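N-(5'-phosphoribosyl)anthranilate isomerase (Jonesia denitrificans, PDB 4WUI) probably catalyses the isomerisation of N-(5-phospho-beta-D-ribosyl)anthranilate to 1-(2-carboxyphenylamino)-1-deoxy-D-ribulose 5-phosphate, a step in making tryptophan from chorismate. Local coordinates at residues 10-15 with 38-43; 28-33 with 56-61; 136-141 with 164-169; 145-150 with 168-173. All blocks are in the same frame, centred on the assembly; numbering follows the deposited sequence. Where two conformers were deposited one is given.

Contact 1: 10-15 with 38-43; sequences GLTDPH and RHLTPP
Leu40 sets CD1 against the carbonyl oxygen of Leu11 and CD2 against the side chain of Thr12. CD1 rests 3.4 Å from Leu11 O, and CD2 lies 4.1 Å from Thr12 CG2, the two side chains crossing obliquely. With CG2 anti to its own carbonyl carbon, Thr12 turns the methyl toward Leu40 and Arg38 O, the latter 3.7 Å from CG2. Its hydroxyl serves elsewhere, hydrogen-bonded to Gly186 O. Further along, Arg38 presses aliphatic carbon on the peptide of Gly10: Arg38 CG is 3.8 Å from Gly10 O, an approach made easier by the missing side chain of Gly10. The guanidinium leads away to a salt bridge with Glu182.

No direct hydrogen bond joins the two segments. Water 1 does that work, donating to Leu11 O at 2.9 Å and to Arg38 O at 2.8 Å. These are two loops at the C-terminal ends of strands 5-8 and 27-32, the end of a TIM barrel where active sites lie. Methyl packing plus one shared water implies a join without charge across it, the water bridging two backbone acceptors that could not bond to each other.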
# COMPACT_ATOMS: atom_id res chain seq x y z
N GLY A 10 -0.87 5.43 -4.38
CA GLY A 10 -0.76 6.82 -4.76
C GLY A 10 -0.76 7.07 -6.25
O GLY A 10 0.01 7.92 -6.73
N LEU A 11 -1.63 6.38 -6.99
CA LEU A 11 -1.76 6.63 -8.42
C LEU A 11 -2.73 7.77 -8.64
O LEU A 11 -3.69 7.96 -7.91
CB LEU A 11 -2.24 5.39 -9.16
CG LEU A 11 -1.10 4.39 -9.51
CD1 LEU A 11 -0.40 3.81 -8.35
CD2 LEU A 11 -1.63 3.31 -10.44
N THR A 12 -2.49 8.54 -9.71
CA THR A 12 -3.29 9.72 -9.96
C THR A 12 -3.79 9.87 -11.40
O THR A 12 -4.55 10.84 -11.67
CB THR A 12 -2.51 10.99 -9.57
OG1 THR A 12 -1.35 11.08 -10.41
CG2 THR A 12 -2.12 11.00 -8.11
N ASP A 13 -3.46 8.96 -12.30
CA ASP A 13 -3.91 9.12 -13.68
C ASP A 13 -4.06 7.76 -14.36
O ASP A 13 -3.46 6.76 -13.93
CB ASP A 13 -3.04 10.11 -14.49
CG ASP A 13 -1.62 9.67 -14.76
OD1 ASP A 13 -1.08 8.72 -14.12
OD2 ASP A 13 -1.05 10.31 -15.70
N PRO A 14 -4.84 7.74 -15.45
CA PRO A 14 -4.96 6.52 -16.25
C PRO A 14 -3.63 6.03 -16.80
O PRO A 14 -3.46 4.81 -16.96
CB PRO A 14 -5.93 6.92 -17.36
CG PRO A 14 -6.82 7.92 -16.68
CD PRO A 14 -5.86 8.74 -15.86
N HIS A 15 -2.71 6.93 -17.10
CA HIS A 15 -1.43 6.51 -17.64
C HIS A 15 -0.75 5.53 -16.67
O HIS A 15 -0.17 4.52 -17.08
CB HIS A 15 -0.59 7.77 -17.84
CG HIS A 15 0.63 7.57 -18.64
ND1 HIS A 15 1.92 7.74 -18.17
CD2 HIS A 15 0.75 7.28 -19.95
CE1 HIS A 15 2.78 7.55 -19.16
NE2 HIS A 15 2.09 7.23 -20.24
N ARG A 38 0.03 13.21 -3.54
CA ARG A 38 -0.76 12.22 -4.26
C ARG A 38 -2.26 12.39 -4.05
O ARG A 38 -3.05 11.58 -4.53
CB ARG A 38 -0.29 10.80 -3.88
CG ARG A 38 1.16 10.56 -4.23
CD ARG A 38 2.03 10.38 -3.05
NE ARG A 38 3.43 10.32 -3.41
CZ ARG A 38 4.39 10.78 -2.63
NH1 ARG A 38 4.13 11.24 -1.42
NH2 ARG A 38 5.62 10.78 -3.08
N HIS A 39 -2.68 13.46 -3.37
CA HIS A 39 -4.08 13.70 -3.03
C HIS A 39 -5.00 13.71 -4.24
O HIS A 39 -4.70 14.37 -5.25
CB HIS A 39 -4.21 15.03 -2.30
CG HIS A 39 -5.62 15.38 -1.92
ND1 HIS A 39 -6.36 14.63 -1.02
CD2 HIS A 39 -6.42 16.39 -2.34
CE1 HIS A 39 -7.56 15.19 -0.91
NE2 HIS A 39 -7.62 16.25 -1.70
N LEU A 40 -6.15 13.09 -4.09
CA LEU A 40 -7.23 13.09 -5.06
C LEU A 40 -8.54 13.50 -4.39
O LEU A 40 -8.83 13.10 -3.25
CB LEU A 40 -7.41 11.69 -5.66
CG LEU A 40 -6.22 11.16 -6.45
CD1 LEU A 40 -6.38 9.63 -6.63
CD2 LEU A 40 -6.07 11.85 -7.77
N THR A 41 -9.35 14.23 -5.12
CA THR A 41 -10.69 14.61 -4.64
C THR A 41 -11.66 13.44 -4.85
O THR A 41 -11.41 12.54 -5.63
CB THR A 41 -11.23 15.79 -5.44
OG1 THR A 41 -11.50 15.37 -6.78
CG2 THR A 41 -10.27 16.98 -5.43
N PRO A 42 -12.81 13.47 -4.14
CA PRO A 42 -13.76 12.36 -4.29
C PRO A 42 -14.23 12.09 -5.71
O PRO A 42 -14.24 10.95 -6.13
CB PRO A 42 -14.90 12.76 -3.33
CG PRO A 42 -14.19 13.54 -2.26
CD PRO A 42 -13.19 14.37 -3.04
N PRO A 43 -14.58 13.12 -6.49
CA PRO A 43 -15.02 12.82 -7.86
C PRO A 43 -13.94 12.14 -8.67
O PRO A 43 -14.22 11.30 -9.54
CB PRO A 43 -15.38 14.22 -8.41
CG PRO A 43 -15.70 15.03 -7.26
CD PRO A 43 -14.78 14.56 -6.16
O HOH W 1 -3.31 8.82 -5.18

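Contact 2: 28-33 with 56-61; sequences IGFVHA and IDTVLV
Ile28 and Ile56 pass at a slant, Ile28 CG1 lying 3.8 Å from Ile56 CG2. Beyond them the side chains sort onto two faces of the parallel pair. Ile28, Phe30, Thr58 and Leu60 point outward, Ile28 against Ala20, Phe30 against Ile17 and Leu48, and Leu60 against Ile45. Val31, Val59 and Val61 point into the barrel; Gly29, paired with Val59, puts no side chain on that face, where Val61 CG2 lies close.

The Phe30 ring takes Ile28 CG2 over one face, 3.5 Å above its plane and toward the rim, and Thr58 CG2 at its edge. Leu60 CD1 comes to 3.9 Å from His32 CB, and Val31 CG2 is 4.1 Å from Val61 CB.

Five backbone hydrogen bonds tie strands 28-32 and 57-61, neighbours joined by the beta-alpha-beta crossover through helix 42-50. Phe30 N to Val59 O is 2.8 Å and almost straight at 173°, whereas Val59 N to Ile28 O is bent to 139°. His32 ND1 is bonded to Leu40 O, and NE2 to a citrate probably from the crystallisation liquor. The chemistry implies a wall held by main-chain bonds, its side chains largely apolar and Asp57 partnered by Tyr5 and Arg102.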
# COMPACT_ATOMS: atom_id res chain seq x y z
N ILE A 28 -4.14 -1.26 -6.29
CA ILE A 28 -3.84 0.14 -6.59
C ILE A 28 -4.44 0.99 -5.49
O ILE A 28 -5.63 0.84 -5.16
CB ILE A 28 -4.44 0.58 -7.96
CG1 ILE A 28 -3.70 -0.08 -9.10
CG2 ILE A 28 -4.42 2.11 -8.07
CD1 ILE A 28 -4.39 0.07 -10.49
N GLY A 29 -3.63 1.88 -4.91
CA GLY A 29 -4.10 2.85 -3.95
C GLY A 29 -4.35 4.22 -4.53
O GLY A 29 -3.57 4.73 -5.31
N PHE A 30 -5.46 4.81 -4.09
CA PHE A 30 -5.86 6.18 -4.42
C PHE A 30 -5.88 6.95 -3.10
O PHE A 30 -6.63 6.60 -2.18
CB PHE A 30 -7.25 6.19 -5.06
CG PHE A 30 -7.31 5.42 -6.36
CD1 PHE A 30 -6.50 5.78 -7.44
CD2 PHE A 30 -8.17 4.35 -6.53
CE1 PHE A 30 -6.55 5.06 -8.64
CE2 PHE A 30 -8.19 3.64 -7.74
CZ PHE A 30 -7.40 4.01 -8.77
N VAL A 31 -5.02 7.95 -3.01
CA VAL A 31 -4.82 8.69 -1.78
C VAL A 31 -5.78 9.87 -1.69
O VAL A 31 -5.89 10.67 -2.61
CB VAL A 31 -3.37 9.17 -1.69
CG1 VAL A 31 -3.15 10.16 -0.54
CG2 VAL A 31 -2.44 7.99 -1.57
N HIS A 32 -6.47 9.96 -0.55
CA HIS A 32 -7.28 11.09 -0.20
C HIS A 32 -6.73 11.61 1.11
O HIS A 32 -6.95 11.01 2.16
CB HIS A 32 -8.74 10.69 -0.05
CG HIS A 32 -9.63 11.83 0.27
ND1 HIS A 32 -10.04 12.78 -0.66
CD2 HIS A 32 -10.21 12.18 1.43
CE1 HIS A 32 -10.81 13.66 -0.07
NE2 HIS A 32 -10.93 13.33 1.20
N ALA A 33 -5.93 12.66 1.01
CA ALA A 33 -5.11 13.17 2.13
C ALA A 33 -4.58 14.50 1.65
O ALA A 33 -3.61 14.55 0.91
CB ALA A 33 -3.96 12.23 2.46
N ILE A 56 -7.71 -6.35 -9.82
CA ILE A 56 -6.96 -5.47 -8.94
C ILE A 56 -7.86 -5.00 -7.81
O ILE A 56 -8.96 -4.52 -8.07
CB ILE A 56 -6.40 -4.25 -9.72
CG1 ILE A 56 -5.38 -4.71 -10.76
CG2 ILE A 56 -5.78 -3.22 -8.78
CD1 ILE A 56 -4.72 -3.59 -11.56
N ASP A 57 -7.39 -5.11 -6.57
CA ASP A 57 -8.07 -4.51 -5.45
C ASP A 57 -7.82 -3.00 -5.46
O ASP A 57 -6.67 -2.56 -5.45
CB ASP A 57 -7.52 -5.10 -4.13
CG ASP A 57 -7.90 -6.54 -3.88
OD1 ASP A 57 -8.98 -6.95 -4.31
OD2 ASP A 57 -7.13 -7.24 -3.19
N THR A 58 -8.89 -2.22 -5.46
CA THR A 58 -8.76 -0.78 -5.33
C THR A 58 -8.82 -0.40 -3.85
O THR A 58 -9.63 -0.93 -3.09
CB THR A 58 -9.85 -0.07 -6.13
OG1 THR A 58 -11.13 -0.52 -5.67
CG2 THR A 58 -9.70 -0.30 -7.62
N VAL A 59 -7.96 0.54 -3.46
CA VAL A 59 -7.78 0.89 -2.07
C VAL A 59 -7.88 2.39 -1.91
O VAL A 59 -7.12 3.14 -2.54
CB VAL A 59 -6.40 0.40 -1.56
CG1 VAL A 59 -6.27 0.66 -0.07
CG2 VAL A 59 -6.16 -1.07 -1.90
N LEU A 60 -8.80 2.84 -1.07
CA LEU A 60 -8.87 4.24 -0.65
C LEU A 60 -7.94 4.41 0.53
O LEU A 60 -8.11 3.73 1.55
CB LEU A 60 -10.29 4.63 -0.27
CG LEU A 60 -10.45 6.01 0.33
CD1 LEU A 60 -10.11 7.09 -0.72
CD2 LEU A 60 -11.84 6.24 0.85
N VAL A 61 -6.97 5.31 0.40
CA VAL A 61 -5.97 5.53 1.44
C VAL A 61 -6.21 6.89 2.09
O VAL A 61 -6.14 7.91 1.40
CB VAL A 61 -4.54 5.45 0.84
CG1 VAL A 61 -3.51 5.67 1.90
CG2 VAL A 61 -4.33 4.14 0.12

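Contact 3: 136-141 with 164-169; sequences HTWDFA and ADAITT
The indole of Trp138 carries Ala166 on one face: CB stands 3.6 Å above the ring plane, over its centre, and Ala166 CA makes a CH-pi contact with the five-membered ring, 3.7 Å from its centroid and 13° off the normal. Obliquely to the indole comes Thr169, whose OG1 lies 3.2 Å from Trp138 CD1, while Trp138 NE1 is hydrogen-bonded to Thr170 OG1, the next residue of the helix. The Phe140 ring meets Thr169 obliquely as well, with CD2 3.5 Å from Thr169 CB and the two side chains at about a right angle.

Thr169 OG1 takes the position between its backbone N and carbonyl carbon (chi1 64°), from which it donates back to Asp165 O. That oxygen also receives Thr169 N, so two donors grip it. Asp165 itself reaches across: Trp138 N donates to OD2 at 2.8 Å, meeting the carboxylate from above its plane. A second conformer of Asp165 was modelled, so this bond may not be constant.

An alanine in place of Trp138 would probably leave Ala166 without its aromatic cover and Thr170 OG1 without the indole N-H, opening a gap against helix 163-170. The contact lies on the outside of the TIM barrel, where the long connection between strands 124-128 and 152-155 packs on the helix of the following beta-alpha unit.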
# COMPACT_ATOMS: atom_id res chain seq x y z
N HIS A 136 23.48 0.38 1.45
CA HIS A 136 23.72 -0.28 0.16
C HIS A 136 22.89 -1.54 0.01
O HIS A 136 22.51 -1.94 -1.10
CB HIS A 136 25.20 -0.64 0.02
CG HIS A 136 26.08 0.52 -0.32
ND1 HIS A 136 25.59 1.78 -0.59
CD2 HIS A 136 27.43 0.60 -0.44
CE1 HIS A 136 26.60 2.59 -0.85
NE2 HIS A 136 27.72 1.90 -0.77
N THR A 137 22.65 -2.21 1.14
CA THR A 137 21.84 -3.42 1.14
C THR A 137 20.72 -3.29 2.18
O THR A 137 20.84 -2.53 3.14
CB THR A 137 22.71 -4.70 1.38
OG1 THR A 137 23.30 -4.67 2.69
CG2 THR A 137 23.82 -4.83 0.33
N TRP A 138 19.64 -4.05 1.98
CA TRP A 138 18.42 -3.94 2.77
C TRP A 138 18.68 -4.39 4.21
O TRP A 138 19.20 -5.49 4.43
CB TRP A 138 17.34 -4.81 2.15
CG TRP A 138 16.06 -4.80 2.89
CD1 TRP A 138 15.58 -5.81 3.71
CD2 TRP A 138 15.07 -3.77 2.91
NE1 TRP A 138 14.36 -5.46 4.22
CE2 TRP A 138 14.02 -4.21 3.74
CE3 TRP A 138 14.96 -2.52 2.28
CZ2 TRP A 138 12.88 -3.43 3.96
CZ3 TRP A 138 13.82 -1.76 2.49
CH2 TRP A 138 12.81 -2.21 3.33
N ASP A 139 18.28 -3.58 5.20
CA ASP A 139 18.57 -3.89 6.59
C ASP A 139 17.51 -4.83 7.12
O ASP A 139 16.57 -4.41 7.81
CB ASP A 139 18.66 -2.63 7.43
CG ASP A 139 19.11 -2.94 8.85
OD1 ASP A 139 19.39 -4.12 9.18
OD2 ASP A 139 19.19 -1.98 9.61
N PHE A 140 17.65 -6.12 6.83
CA PHE A 140 16.64 -7.07 7.23
C PHE A 140 16.56 -7.23 8.74
O PHE A 140 15.54 -7.70 9.26
CB PHE A 140 16.73 -8.41 6.50
CG PHE A 140 18.01 -9.20 6.71
CD1 PHE A 140 18.12 -10.13 7.76
CD2 PHE A 140 19.05 -9.12 5.79
CE1 PHE A 140 19.25 -10.92 7.87
CE2 PHE A 140 20.18 -9.92 5.90
CZ PHE A 140 20.28 -10.82 6.95
N ALA A 141 17.58 -6.79 9.48
CA ALA A 141 17.53 -6.81 10.92
C ALA A 141 16.46 -5.91 11.49
O ALA A 141 16.02 -6.12 12.62
CB ALA A 141 18.84 -6.45 11.52
N ALA A 164 14.21 -6.63 -4.76
CA ALA A 164 14.58 -8.04 -4.77
C ALA A 164 15.29 -8.41 -3.46
O ALA A 164 15.03 -9.45 -2.87
CB ALA A 164 15.44 -8.39 -5.98
N ASP A 165 16.21 -7.56 -3.03
CA ASP A 165 16.94 -7.73 -1.78
C ASP A 165 15.94 -7.78 -0.61
O ASP A 165 15.96 -8.72 0.20
CB ASP A 165 17.92 -6.56 -1.67
CG ASP A 165 18.92 -6.67 -0.51
OD1 ASP A 165 18.99 -7.70 0.19
OD2 ASP A 165 19.66 -5.67 -0.35
N ALA A 166 15.04 -6.79 -0.54
CA ALA A 166 14.07 -6.74 0.53
C ALA A 166 13.21 -8.00 0.59
O ALA A 166 13.00 -8.58 1.66
CB ALA A 166 13.15 -5.51 0.39
N ILE A 167 12.69 -8.44 -0.55
CA ILE A 167 11.83 -9.63 -0.57
C ILE A 167 12.62 -10.88 -0.23
O ILE A 167 12.15 -11.74 0.49
CB ILE A 167 11.10 -9.77 -1.92
CG1 ILE A 167 10.02 -8.66 -2.02
CG2 ILE A 167 10.48 -11.17 -2.09
CD1 ILE A 167 9.37 -8.59 -3.38
N THR A 168 13.82 -11.00 -0.78
CA THR A 168 14.63 -12.20 -0.53
C THR A 168 14.94 -12.36 0.95
O THR A 168 14.86 -13.46 1.51
CB THR A 168 15.93 -12.14 -1.36
OG1 THR A 168 15.63 -12.16 -2.76
CG2 THR A 168 16.83 -13.31 -1.07
N THR A 169 15.31 -11.26 1.59
CA THR A 169 15.79 -11.29 2.96
C THR A 169 14.68 -11.26 4.00
O THR A 169 14.83 -11.86 5.06
CB THR A 169 16.83 -10.21 3.26
OG1 THR A 169 16.24 -8.91 3.12
CG2 THR A 169 18.06 -10.35 2.36

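Contact 4: 145-150 with 168-173; sequences HRRPTG and TTTSPW
Arg147 turns toward the end of helix 163-170, its CG anti to the carbonyl carbon and beside the backbone N (chi1 -72°). Beyond CB and CG, CD is the first atom to touch, 3.3 Å from Thr170 O and 3.9 Å from Thr170 CG2; the two side chains cross at a slant. The chain then bends at chi3 (-71°). NE is hydrogen-bonded to Ala144 O, just ahead of the segment, which pins the near side of the guanidinium. At the tip NH1 does the crossing, donating to Thr170 O at 2.9 Å with a fairly straight N-H (157°). That oxygen lies at the edge of the guanidinium, close to its plane, yet from the carbonyl's side the nitrogen stands well above the C=O plane.

NH1 has a second partner, water 2, also at the edge and 2.9 Å away. The water donates to Thr169 O at 2.9 Å and is hydrogen-bonded to Ser171 OG at 2.7 Å. A cationic group thus faces carbonyls at the C-terminal end of the helix, where their partial negative charge probably suits it.

Farther along, Gly150 O only brushes Trp173 CD1 at 4.1 Å. On the barrel's outer surface, residues 145-150 run toward strand 152-155, whose Trp152 is touched by Arg147, Pro172 and Trp173, while residues 168-173 lead from helix 163-170 into the neighbouring strand 174-177.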
# COMPACT_ATOMS: atom_id res chain seq x y z
N HIS A 145 12.47 -10.46 13.83
CA HIS A 145 11.51 -10.95 14.81
C HIS A 145 10.21 -10.15 14.86
O HIS A 145 9.23 -10.62 15.42
CB HIS A 145 12.11 -11.05 16.21
CG HIS A 145 12.41 -9.75 16.87
ND1 HIS A 145 13.63 -9.10 16.74
CD2 HIS A 145 11.64 -8.95 17.65
CE1 HIS A 145 13.59 -7.95 17.41
NE2 HIS A 145 12.40 -7.85 17.97
N ARG A 146 10.21 -8.95 14.29
CA ARG A 146 9.03 -8.09 14.28
C ARG A 146 8.06 -8.42 13.15
O ARG A 146 6.95 -7.87 13.11
CB ARG A 146 9.43 -6.64 14.14
CG ARG A 146 10.38 -6.16 15.19
CD ARG A 146 10.95 -4.81 14.81
NE ARG A 146 12.07 -4.42 15.65
CZ ARG A 146 13.32 -4.85 15.49
NH1 ARG A 146 13.65 -5.71 14.53
NH2 ARG A 146 14.28 -4.41 16.31
N ARG A 147 8.43 -9.28 12.23
CA ARG A 147 7.56 -9.61 11.09
C ARG A 147 6.26 -10.25 11.59
O ARG A 147 6.28 -11.20 12.39
CB ARG A 147 8.24 -10.58 10.15
CG ARG A 147 9.33 -9.94 9.37
CD ARG A 147 10.10 -10.93 8.53
NE ARG A 147 10.95 -11.81 9.34
CZ ARG A 147 11.71 -12.75 8.79
NH1 ARG A 147 11.67 -12.97 7.48
NH2 ARG A 147 12.50 -13.47 9.55
N PRO A 148 5.11 -9.73 11.16
CA PRO A 148 3.83 -10.36 11.54
C PRO A 148 3.70 -11.79 11.03
O PRO A 148 4.19 -12.13 9.97
CB PRO A 148 2.79 -9.47 10.85
CG PRO A 148 3.43 -8.14 10.78
CD PRO A 148 4.88 -8.47 10.43
N THR A 149 2.92 -12.60 11.76
CA THR A 149 2.59 -13.94 11.29
C THR A 149 1.39 -13.97 10.33
O THR A 149 1.21 -14.98 9.63
CB THR A 149 2.32 -14.90 12.46
OG1 THR A 149 1.20 -14.42 13.21
CG2 THR A 149 3.55 -15.01 13.38
N GLY A 150 0.59 -12.90 10.32
CA GLY A 150 -0.61 -12.84 9.49
C GLY A 150 -0.37 -12.13 8.15
O GLY A 150 0.75 -12.06 7.62
N THR A 168 13.82 -11.00 -0.78
CA THR A 168 14.63 -12.20 -0.53
C THR A 168 14.94 -12.36 0.95
O THR A 168 14.86 -13.46 1.51
CB THR A 168 15.93 -12.14 -1.36
OG1 THR A 168 15.63 -12.16 -2.76
CG2 THR A 168 16.83 -13.31 -1.07
N THR A 169 15.31 -11.26 1.59
CA THR A 169 15.79 -11.29 2.96
C THR A 169 14.68 -11.26 4.00
O THR A 169 14.83 -11.86 5.06
CB THR A 169 16.83 -10.21 3.26
OG1 THR A 169 16.24 -8.91 3.12
CG2 THR A 169 18.06 -10.35 2.36
N THR A 170 13.59 -10.55 3.72
CA THR A 170 12.52 -10.35 4.67
C THR A 170 11.29 -11.24 4.41
O THR A 170 10.49 -11.47 5.31
CB THR A 170 12.15 -8.83 4.74
OG1 THR A 170 13.25 -8.13 5.35
CG2 THR A 170 10.97 -8.53 5.57
N SER A 171 11.15 -11.76 3.19
CA SER A 171 10.06 -12.68 2.84
C SER A 171 8.69 -12.18 3.34
O SER A 171 7.97 -12.87 4.02
CB SER A 171 10.35 -14.10 3.39
OG SER A 171 11.59 -14.59 2.91
N PRO A 172 8.32 -10.95 2.96
CA PRO A 172 7.03 -10.43 3.42
C PRO A 172 5.86 -11.10 2.71
O PRO A 172 6.01 -11.60 1.60
CB PRO A 172 7.09 -8.95 3.02
CG PRO A 172 7.90 -9.00 1.74
CD PRO A 172 8.97 -10.07 2.00
N TRP A 173 4.67 -11.02 3.29
CA TRP A 173 3.47 -11.52 2.66
C TRP A 173 3.16 -10.75 1.37
O TRP A 173 2.62 -11.30 0.41
CB TRP A 173 2.34 -11.46 3.70
CG TRP A 173 1.05 -12.11 3.35
CD1 TRP A 173 0.68 -13.36 3.73
CD2 TRP A 173 -0.06 -11.56 2.63
NE1 TRP A 173 -0.59 -13.63 3.31
CE2 TRP A 173 -1.08 -12.55 2.63
CE3 TRP A 173 -0.32 -10.32 2.03
CZ2 TRP A 173 -2.31 -12.32 2.04
CZ3 TRP A 173 -1.55 -10.12 1.43
CH2 TRP A 173 -2.52 -11.11 1.44
O HOH W 2 13.02 -14.13 5.18

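Contacts 1 and 2 lie together on one side of the chain, contacts 3 and 4 on the opposite side. Contact 2 belongs to the barrel wall and depends on strand pairing; contact 1, also buried, adds the loops at its C-terminal end and swaps direct bonds for a water. The two touch: Leu40 N reaches Val31 O and His39 meets Ala33 N. Contacts 3 and 4 both use helix 163-170 and share Thr168 and Thr169, but are nearer the surface: in contact 3 the indole of 136-141 lies on the helix and a helix carboxylate takes a backbone N-H, while an arginine at the helix end holds 145-150. The outer two thus add a carboxylate and a guanidinium to the packing.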